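Local atomic coordinates of type IV pilus biogenesis factor PilY1 (Pseudomonas aeruginosa, PDB entry 3HX6), a protein that primes type IV pilus assembly, takes part in twitching motility and adhesion to host cells and, apparently through calcium binding and release, regulates pilus retraction. Residues G129-F134 / G350-N355; M448-M453 / Q463-N468. The protein carries 3 engineered substitutions. All blocks are in the same frame, centred on the assembly; numbering follows the deposited sequence.

Contact 1 (G129-F134 / G350-N355)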
# COMPACT_ATOMS: atom_id res chain seq x y z
N GLY A 129 -10.60 24.11 25.39
CA GLY A 129 -11.36 23.58 24.27
C GLY A 129 -10.84 22.23 23.83
O GLY A 129 -9.73 21.83 24.21
N GLY A 130 -11.63 21.52 23.02
CA GLY A 130 -11.23 20.21 22.55
C GLY A 130 -10.07 20.26 21.56
O GLY A 130 -9.11 19.50 21.68
N ALA A 131 -10.16 21.15 20.59
CA ALA A 131 -9.11 21.30 19.59
C ALA A 131 -7.80 21.69 20.28
O ALA A 131 -6.75 21.10 20.02
CB ALA A 131 -9.50 22.37 18.57
N HIS A 132 -7.88 22.68 21.16
CA HIS A 132 -6.70 23.15 21.88
C HIS A 132 -6.15 22.09 22.82
O HIS A 132 -4.94 21.86 22.87
CB HIS A 132 -7.03 24.42 22.67
CG HIS A 132 -5.87 24.98 23.41
ND1 HIS A 132 -5.81 25.03 24.79
CD2 HIS A 132 -4.70 25.51 22.97
CE1 HIS A 132 -4.66 25.56 25.17
NE2 HIS A 132 -3.97 25.86 24.08
N GLN A 133 -7.03 21.44 23.57
CA GLN A 133 -6.60 20.40 24.50
C GLN A 133 -5.97 19.26 23.71
O GLN A 133 -5.00 18.64 24.15
CB GLN A 133 -7.77 19.88 25.32
CG GLN A 133 -7.36 18.97 26.47
CD GLN A 133 -6.40 19.66 27.43
OE1 GLN A 133 -6.69 20.73 27.96
NE2 GLN A 133 -5.24 19.04 27.66
N PHE A 134 -6.53 18.99 22.54
CA PHE A 134 -6.02 17.92 21.70
C PHE A 134 -4.56 18.22 21.36
O PHE A 134 -3.71 17.33 21.42
CB PHE A 134 -6.85 17.79 20.43
CG PHE A 134 -6.42 16.67 19.54
CD1 PHE A 134 -5.40 16.85 18.62
CD2 PHE A 134 -7.03 15.42 19.63
CE1 PHE A 134 -4.98 15.80 17.80
CE2 PHE A 134 -6.62 14.36 18.81
CZ PHE A 134 -5.59 14.55 17.90
N GLY A 350 2.55 30.02 13.39
CA GLY A 350 1.45 29.82 14.30
C GLY A 350 1.95 29.33 15.65
O GLY A 350 3.08 28.87 15.77
N LYS A 351 1.12 29.48 16.68
CA LYS A 351 1.48 29.02 18.02
C LYS A 351 0.16 28.73 18.72
O LYS A 351 -0.81 29.47 18.57
CB LYS A 351 2.32 30.08 18.76
CG LYS A 351 1.59 31.24 19.40
CD LYS A 351 2.63 32.19 20.03
CE LYS A 351 1.99 33.24 20.91
NZ LYS A 351 1.45 32.66 22.16
N TYR A 352 0.14 27.64 19.48
CA TYR A 352 -1.09 27.19 20.12
C TYR A 352 -0.87 26.59 21.50
O TYR A 352 -1.80 26.00 22.06
CB TYR A 352 -1.70 26.12 19.20
CG TYR A 352 -3.18 25.88 19.29
CD1 TYR A 352 -3.70 24.61 19.06
CD2 TYR A 352 -4.08 26.93 19.51
CE1 TYR A 352 -5.06 24.38 19.04
CE2 TYR A 352 -5.46 26.70 19.49
CZ TYR A 352 -5.94 25.42 19.25
OH TYR A 352 -7.29 25.16 19.21
N PHE A 353 0.33 26.71 22.06
CA PHE A 353 0.59 26.08 23.35
C PHE A 353 0.06 26.76 24.60
O PHE A 353 -0.19 26.09 25.60
CB PHE A 353 2.10 25.81 23.52
CG PHE A 353 2.94 27.04 23.68
CD1 PHE A 353 3.35 27.45 24.94
CD2 PHE A 353 3.34 27.78 22.58
CE1 PHE A 353 4.16 28.58 25.10
CE2 PHE A 353 4.14 28.90 22.72
CZ PHE A 353 4.55 29.30 23.98
N GLU A 354 -0.14 28.07 24.57
CA GLU A 354 -0.66 28.76 25.74
C GLU A 354 -2.18 28.85 25.72
O GLU A 354 -2.79 28.80 24.66
CB GLU A 354 -0.06 30.17 25.83
CG GLU A 354 1.37 30.17 26.31
CD GLU A 354 2.02 31.53 26.22
OE1 GLU A 354 3.10 31.71 26.82
OE2 GLU A 354 1.44 32.41 25.55
N ASN A 355 -2.78 28.97 26.90
CA ASN A 355 -4.24 29.05 26.98
C ASN A 355 -4.75 30.18 26.12
O ASN A 355 -5.71 30.02 25.38
CB ASN A 355 -4.70 29.27 28.43
CG ASN A 355 -4.76 27.98 29.21
OD1 ASN A 355 -4.56 26.89 28.66
ND2 ASN A 355 -5.06 28.08 30.50

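Contact 2 (M448-M453 / Q463-N468)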
# COMPACT_ATOMS: atom_id res chain seq x y z
N MET A 448 -3.87 29.29 11.35
CA MET A 448 -2.44 29.10 11.54
C MET A 448 -1.98 27.66 11.34
O MET A 448 -2.78 26.74 11.28
CB MET A 448 -2.04 29.58 12.94
CG MET A 448 -2.89 29.01 14.05
SD MET A 448 -2.45 29.66 15.66
CE MET A 448 -2.64 28.21 16.64
N LEU A 449 -0.66 27.50 11.23
CA LEU A 449 -0.07 26.18 11.05
C LEU A 449 0.60 25.71 12.34
O LEU A 449 1.51 26.38 12.83
CB LEU A 449 0.99 26.21 9.95
CG LEU A 449 1.60 24.84 9.65
CD1 LEU A 449 0.62 24.08 8.78
CD2 LEU A 449 2.94 24.96 8.95
N ILE A 450 0.17 24.59 12.90
CA ILE A 450 0.86 24.08 14.08
C ILE A 450 1.27 22.61 13.88
O ILE A 450 2.14 22.12 14.59
CB ILE A 450 0.03 24.23 15.40
CG1 ILE A 450 -1.05 23.16 15.50
CG2 ILE A 450 -0.55 25.64 15.50
CD1 ILE A 450 -2.23 23.38 14.63
N GLU A 451 0.66 21.94 12.91
CA GLU A 451 0.96 20.53 12.62
C GLU A 451 1.98 20.39 11.50
O GLU A 451 2.03 21.21 10.58
CB GLU A 451 -0.32 19.79 12.20
CG GLU A 451 -1.40 19.72 13.27
CD GLU A 451 -0.99 18.86 14.44
OE1 GLU A 451 -0.66 17.67 14.21
OE2 GLU A 451 -0.98 19.36 15.58
N ASP A 452 2.80 19.34 11.57
CA ASP A 452 3.81 19.11 10.55
C ASP A 452 3.16 18.87 9.19
O ASP A 452 2.00 18.45 9.09
CB ASP A 452 4.69 17.92 10.92
CG ASP A 452 5.60 18.21 12.10
OD1 ASP A 452 5.49 19.32 12.68
OD2 ASP A 452 6.41 17.33 12.45
N MET A 453 3.92 19.14 8.13
CA MET A 453 3.44 18.99 6.78
C MET A 453 4.05 17.78 6.09
O MET A 453 4.99 17.17 6.61
CB MET A 453 3.77 20.25 5.98
CG MET A 453 3.37 21.54 6.68
SD MET A 453 3.80 22.98 5.69
CE MET A 453 5.42 23.37 6.33
N GLN A 463 -2.02 20.96 7.00
CA GLN A 463 -3.31 21.15 7.64
C GLN A 463 -3.18 22.34 8.56
O GLN A 463 -2.27 22.42 9.38
CB GLN A 463 -3.71 19.93 8.45
CG GLN A 463 -5.07 20.08 9.12
CD GLN A 463 -5.32 19.00 10.15
OE1 GLN A 463 -4.67 18.97 11.20
NE2 GLN A 463 -6.25 18.11 9.87
N THR A 464 -4.12 23.27 8.42
CA THR A 464 -4.11 24.45 9.26
C THR A 464 -5.25 24.38 10.26
O THR A 464 -6.19 23.60 10.11
CB THR A 464 -4.32 25.69 8.41
OG1 THR A 464 -4.11 26.85 9.22
CG2 THR A 464 -5.73 25.70 7.88
N ILE A 465 -5.17 25.21 11.30
CA ILE A 465 -6.22 25.24 12.30
C ILE A 465 -6.67 26.68 12.49
O ILE A 465 -5.86 27.61 12.52
CB ILE A 465 -5.75 24.63 13.64
CG1 ILE A 465 -6.93 24.54 14.61
CG2 ILE A 465 -4.62 25.47 14.24
CD1 ILE A 465 -6.62 23.82 15.90
N THR A 466 -7.97 26.86 12.59
CA THR A 466 -8.54 28.18 12.79
C THR A 466 -9.39 28.15 14.05
O THR A 466 -10.48 27.59 14.05
CB THR A 466 -9.43 28.60 11.60
OG1 THR A 466 -8.64 28.60 10.40
CG2 THR A 466 -10.00 30.00 11.83
N PRO A 467 -8.88 28.73 15.15
CA PRO A 467 -9.61 28.77 16.42
C PRO A 467 -10.93 29.49 16.24
O PRO A 467 -10.97 30.58 15.67
CB PRO A 467 -8.66 29.54 17.34
CG PRO A 467 -7.30 29.23 16.77
CD PRO A 467 -7.54 29.33 15.29
N ASN A 468 -12.02 28.89 16.72
CA ASN A 468 -13.34 29.52 16.60
C ASN A 468 -13.69 30.18 17.93
O ASN A 468 -13.92 29.50 18.93
CB ASN A 468 -14.42 28.49 16.26
CG ASN A 468 -14.10 27.68 15.01
OD1 ASN A 468 -13.53 28.20 14.05
ND2 ASN A 468 -14.48 26.41 15.02
O HOH W 1 0.29 20.54 8.44

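Contact 1 (G129-F134 / G350-N355)
His132 sets the edge of its imidazole against the face of Tyr352, a T-shaped aromatic pair that carries most of the contact and illustrates how one pair of rings can join a short helix to a loop remote in sequence. The ring centroids of His132 and Tyr352 are 4.8 Å apart and the planes stand at 79°. CD2 of His132 is the atom that points in, 3.7 Å above the plane of the Tyr352 ring and over its centre. With CG anti to the backbone N (chi1 -179°), the imidazole reaches away from helix 130-137 to the loop, while the helix backbone stays beside the far end of the phenol.

There the packing is plain van der Waals contact: Tyr352 OH lies 3.5 Å from His132 CB and 3.6 Å from Ala131 CB, and Tyr352 CE1 comes to 3.5 Å from His132 CA. The phenol is thus met by imidazole over its face and by the first turn of the helix at its hydroxyl end.

Both segments belong to the beta-propeller domain of PilY1, in which four antiparallel four-stranded sheets form blades. Helix 130-137 precedes the blade that starts with strand 141-147; loop 350-355 follows strand 343-348 of a larger mixed sheet, and its Phe353 turns away to meet the rings of Tyr216 and Phe195.

Polar atoms gather at the outer end of the imidazole. His132 NE2 is 3.0 Å from Tyr352 O, which lies near the ring plane at its edge, and 3.2 Å from Glu354 O, which approaches obliquely. On the loop itself Lys351 NZ and Glu354 OE2 form a salt bridge, and Asp357 is a second partner of the lysine. The side chain of Asn355 crosses the histidine at about a right angle, its OD1 3.7 Å from His132 CE1.

Contact 2 (M448-M453 / Q463-N468)
Met448 and Ile465 pair their backbones in a single antiparallel bridge, a hydrogen-bonded pair that lays the loop 448-453 along the end of strand 459-466, which runs between strands 477-483 and 454-456 in a mixed sheet. Two amides are used: Met448 N gives its proton to Ile465 O at 2.9 Å, and Ile465 N returns one to Met448 O at 2.8 Å. The second is the straighter, with an N-H...O angle of 169°.

The side chains of this pair lie side by side and point the same way. Met448 has CG between its backbone N and carbonyl carbon (chi1 51°), which brings CG to 3.9 Å from Ile465 CG2 and 3.6 Å from Ile465 O. Beyond the two segments Ile465 touches Asn478 and Leu527.

Gln463, about as much covered as Ile465, runs beside Glu451: its extended chain puts OE1 near Glu451 CG, and the amide and carboxylate planes are 57° apart. Its O also receives Leu449 CD1, at 3.4 Å. From Glu451 onward the backbones separate, and a water joins them, accepting from Gln463 N at 2.8 Å and probably donating to Asp452 O, also at 2.8 Å.

In the fold
Contact 1 closes before contact 2 opens along the chain, yet their centres are about 10 Å apart, on the same side of the molecule's centre. Strands 343-348 and 459-466, which lead into the loop 350-355 and carry the segment 463-468, belong to one mixed sheet, and Leu449 is hydrogen-bonded through its backbone to Thr349, next to that loop. The contacts also touch directly: Met448 packs on Gly350 and Tyr352, and Ile465 CD1 lies 3.6 Å from Tyr352 CE1. Helix 130-137 meets both, since its Tyr135 touches Ile450 and Glu451. Together they join early and late parts of the C-terminal domain, away from the bound calcium ion.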